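Local coordinates for protein thermophilic dibenzothiophene desulfurization enzyme C (Paenibacillus sp. A11-2, PDB 5XDD) that probably catalyses the two-step, FMNH2- and oxygen-dependent oxidation of the sulfur of dibenzothiophene, by way of the 5-oxide, to the 5,5-dioxide, at residues L246-T251 with Q336-V341. Residues are numbered along the deposited sequence; the frame is centred on the assembly and turned at random.
Sequences LWTPIT and QLMVQV. With IND (indole), chain Q.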
ATOM      1  N   LEU C 246     -28.093  19.135   2.693  1.00 15.70           N
ATOM      2  CA  LEU C 246     -26.736  19.492   3.085  1.00 18.80           C
ATOM      3  C   LEU C 246     -26.324  18.899   4.433  1.00 15.20           C
ATOM      4  O   LEU C 246     -25.134  18.916   4.762  1.00 18.90           O
ATOM      5  CB  LEU C 246     -26.585  21.014   3.162  1.00 21.06           C
ATOM      6  CG  LEU C 246     -26.678  21.798   1.867  1.00 20.11           C
ATOM      7  CD1 LEU C 246     -26.368  23.237   2.200  1.00 19.66           C
ATOM      8  CD2 LEU C 246     -25.692  21.274   0.789  1.00 19.44           C
ATOM      9  N   TRP C 247     -27.252  18.368   5.216  1.00 17.97           N
ATOM     10  CA  TRP C 247     -26.867  17.934   6.551  1.00 15.90           C
ATOM     11  C   TRP C 247     -25.794  16.848   6.467  1.00 18.73           C
ATOM     12  O   TRP C 247     -24.848  16.830   7.268  1.00 16.64           O
ATOM     13  CB  TRP C 247     -28.082  17.428   7.353  1.00 16.22           C
ATOM     14  CG  TRP C 247     -27.673  16.852   8.705  1.00 13.18           C
ATOM     15  CD1 TRP C 247     -27.470  17.556   9.882  1.00 16.41           C
ATOM     16  CD2 TRP C 247     -27.390  15.486   9.012  1.00 19.09           C
ATOM     17  NE1 TRP C 247     -27.081  16.716  10.873  1.00 16.82           N
ATOM     18  CE2 TRP C 247     -27.031  15.433  10.380  1.00 18.19           C
ATOM     19  CE3 TRP C 247     -27.381  14.300   8.264  1.00 16.13           C
ATOM     20  CZ2 TRP C 247     -26.650  14.247  11.011  1.00 17.72           C
ATOM     21  CZ3 TRP C 247     -27.011  13.117   8.896  1.00 20.35           C
ATOM     22  CH2 TRP C 247     -26.657  13.099  10.263  1.00 21.99           C
ATOM     23  N   THR C 248     -25.913  15.955   5.491  1.00 16.37           N
ATOM     24  CA  THR C 248     -25.025  14.796   5.434  1.00 16.88           C
ATOM     25  C   THR C 248     -23.609  15.193   5.035  1.00 15.67           C
ATOM     26  O   THR C 248     -22.663  14.846   5.770  1.00 15.93           O
ATOM     27  CB  THR C 248     -25.614  13.726   4.517  1.00 16.34           C
ATOM     28  OG1 THR C 248     -26.954  13.439   4.921  1.00 24.57           O
ATOM     29  CG2 THR C 248     -24.809  12.396   4.650  1.00 21.23           C
ATOM     30  N   PRO C 249     -23.382  15.936   3.948  1.00 13.91           N
ATOM     31  CA  PRO C 249     -22.006  16.357   3.674  1.00 19.04           C
ATOM     32  C   PRO C 249     -21.411  17.210   4.775  1.00 17.78           C
ATOM     33  O   PRO C 249     -20.207  17.108   5.033  1.00 12.95           O
ATOM     34  CB  PRO C 249     -22.125  17.104   2.344  1.00 19.81           C
ATOM     35  CG  PRO C 249     -23.611  17.438   2.219  1.00 19.86           C
ATOM     36  CD  PRO C 249     -24.315  16.330   2.875  1.00 18.55           C
ATOM     37  N   ILE C 250     -22.201  18.086   5.402  1.00 17.27           N
ATOM     38  CA  ILE C 250     -21.716  18.842   6.556  1.00 15.50           C
ATOM     39  C   ILE C 250     -21.200  17.894   7.630  1.00 11.48           C
ATOM     40  O   ILE C 250     -20.119  18.085   8.196  1.00 16.74           O
ATOM     41  CB  ILE C 250     -22.840  19.750   7.104  1.00 17.30           C
ATOM     42  CG1 ILE C 250     -23.076  20.913   6.120  1.00 16.48           C
ATOM     43  CG2 ILE C 250     -22.515  20.287   8.542  1.00 16.97           C
ATOM     44  CD1 ILE C 250     -24.241  21.854   6.509  1.00 19.63           C
ATOM     45  N   THR C 251     -21.986  16.875   7.948  1.00 12.72           N
ATOM     46  CA  THR C 251     -21.668  16.024   9.081  1.00 16.67           C
ATOM     47  C   THR C 251     -20.511  15.074   8.748  1.00 17.99           C
ATOM     48  O   THR C 251     -19.629  14.836   9.582  1.00 14.67           O
ATOM     49  CB  THR C 251     -22.941  15.280   9.495  1.00 16.38           C
ATOM     50  OG1 THR C 251     -23.930  16.215   9.995  1.00 17.08           O
ATOM     51  CG2 THR C 251     -22.663  14.259  10.532  1.00 16.61           C
ATOM     52  N   GLN C 336     -22.119  17.147  -5.970  1.00 19.83           N
ATOM     53  CA  GLN C 336     -20.702  17.438  -6.089  1.00 23.66           C
ATOM     54  C   GLN C 336     -20.084  17.622  -4.715  1.00 24.75           C
ATOM     55  O   GLN C 336     -18.970  17.157  -4.456  1.00 24.26           O
ATOM     56  CB  GLN C 336     -20.467  18.691  -6.945  1.00 26.80           C
ATOM     57  CG  GLN C 336     -20.290  18.449  -8.432  1.00 41.27           C
ATOM     58  CD  GLN C 336     -18.952  17.797  -8.753  1.00 68.67           C
ATOM     59  OE1 GLN C 336     -17.963  17.970  -8.018  1.00 67.17           O
ATOM     60  NE2 GLN C 336     -18.913  17.031  -9.847  1.00 66.84           N
ATOM     61  N   LEU C 337     -20.775  18.345  -3.837  1.00 26.32           N
ATOM     62  CA  LEU C 337     -20.249  18.579  -2.501  1.00 23.64           C
ATOM     63  C   LEU C 337     -20.082  17.269  -1.744  1.00 18.38           C
ATOM     64  O   LEU C 337     -19.055  17.061  -1.091  1.00 18.10           O
ATOM     65  CB  LEU C 337     -21.176  19.511  -1.738  1.00 27.38           C
ATOM     66  CG  LEU C 337     -20.764  19.721  -0.269  1.00 22.54           C
ATOM     67  CD1 LEU C 337     -19.454  20.496  -0.176  1.00 19.07           C
ATOM     68  CD2 LEU C 337     -21.846  20.400   0.500  1.00 22.40           C
ATOM     69  N   MET C 338     -21.077  16.374  -1.828  1.00 14.14           N
ATOM     70  CA  MET C 338     -20.995  15.110  -1.117  1.00 15.54           C
ATOM     71  C   MET C 338     -19.829  14.280  -1.639  1.00 19.39           C
ATOM     72  O   MET C 338     -19.135  13.613  -0.862  1.00 16.08           O
ATOM     73  CB  MET C 338     -22.322  14.355  -1.238  1.00 15.11           C
ATOM     74  CG  MET C 338     -22.431  13.123  -0.403  1.00 16.52           C
ATOM     75  SD  MET C 338     -22.361  13.397   1.389  1.00 20.33           S
ATOM     76  CE  MET C 338     -20.826  12.587   1.830  1.00 24.66           C
ATOM     77  N   VAL C 339     -19.570  14.346  -2.952  1.00 20.78           N
ATOM     78  CA  VAL C 339     -18.469  13.583  -3.531  1.00 18.66           C
ATOM     79  C   VAL C 339     -17.137  14.144  -3.060  1.00 19.68           C
ATOM     80  O   VAL C 339     -16.210  13.386  -2.742  1.00 18.46           O
ATOM     81  CB  VAL C 339     -18.562  13.566  -5.073  1.00 22.14           C
ATOM     82  CG1 VAL C 339     -17.233  13.147  -5.705  1.00 28.19           C
ATOM     83  CG2 VAL C 339     -19.636  12.634  -5.520  1.00 24.66           C
ATOM     84  N   GLN C 340     -17.005  15.475  -3.036  1.00 19.66           N
ATOM     85  CA  GLN C 340     -15.795  16.082  -2.497  1.00 14.63           C
ATOM     86  C   GLN C 340     -15.614  15.741  -1.024  1.00 15.83           C
ATOM     87  O   GLN C 340     -14.481  15.518  -0.571  1.00 14.23           O
ATOM     88  CB  GLN C 340     -15.817  17.610  -2.682  1.00 20.53           C
ATOM     89  CG  GLN C 340     -15.712  18.071  -4.137  1.00 27.03           C
ATOM     90  CD  GLN C 340     -14.397  17.641  -4.831  1.00 35.97           C
ATOM     91  OE1 GLN C 340     -13.298  17.776  -4.273  1.00 29.65           O
ATOM     92  NE2 GLN C 340     -14.515  17.136  -6.066  1.00 32.98           N
ATOM     93  N   VAL C 341     -16.701  15.782  -0.244  1.00 16.38           N
ATOM     94  CA  VAL C 341     -16.622  15.427   1.180  1.00 14.55           C
ATOM     95  C   VAL C 341     -16.219  13.968   1.345  1.00 15.96           C
ATOM     96  O   VAL C 341     -15.330  13.635   2.140  1.00 13.64           O
ATOM     97  CB  VAL C 341     -17.968  15.710   1.885  1.00 16.74           C
ATOM     98  CG1 VAL C 341     -17.979  15.106   3.272  1.00 15.71           C
ATOM     99  CG2 VAL C 341     -18.184  17.204   2.030  1.00 18.23           C
TER
HETATM  100  N1  IND Q 505     -27.610  12.245  13.934  1.00 41.67           N
HETATM  101  C2  IND Q 505     -26.280  12.328  14.083  1.00 50.77           C
HETATM  102  C3  IND Q 505     -25.859  11.287  13.450  1.00 47.94           C
HETATM  103  C4  IND Q 505     -26.650   9.296  12.138  1.00 49.92           C
HETATM  104  C5  IND Q 505     -27.825   8.700  11.677  1.00 44.88           C
HETATM  105  C6  IND Q 505     -29.067   9.291  11.955  1.00 41.96           C
HETATM  106  C7  IND Q 505     -29.128  10.487  12.689  1.00 47.14           C
HETATM  107  C8  IND Q 505     -27.977  11.083  13.168  1.00 43.24           C
HETATM  108  C9  IND Q 505     -26.704  10.466  12.875  1.00 49.48           C
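Pro249 packs against Leu337, Met338 and Val341 in a buried, apolar helix-helix contact within the C-terminal helical bundle of this acyl-CoA dehydrogenase-like fold. The axes of segments 247-251 and 336-341 approach to 9.2 Å, their N-to-C directions 22° apart and so nearly parallel. The proline ring crosses Leu337 at about a right angle, with Pro249 CB 3.8 Å from Leu337 CD2, a methyl that also meets Leu246 CD2. On Met338, CG lies anti to the backbone N (chi1 -172°) and the chain then bends at chi2 and chi3, placing SD 3.8 Å from Pro249 CD, again at about a right angle. Val341 CG2 lies 4.0 Å from Pro249 CB, while Val341 CG1 rests against the carbonyl oxygen, 3.5 Å from Pro249 O. Trp247 serves the other side of the turn: NE1 is hydrogen-bonded to Ser96 O, and the bound indole meets the ring edge near its plane, Trp247 CZ2 being 3.6 Å from indole C2. Thr248 OG1 is hydrogen-bonded to Ser411 O, and its side chain lies about 6 Å from that of Tyr413, which binds FMN. No hydrogen bond links the segments, so van der Waals packing joins them; polar groups find partners away from this interface, Thr251 OG1 bonding to Trp247 O (2.9 Å) and Ser96 OG.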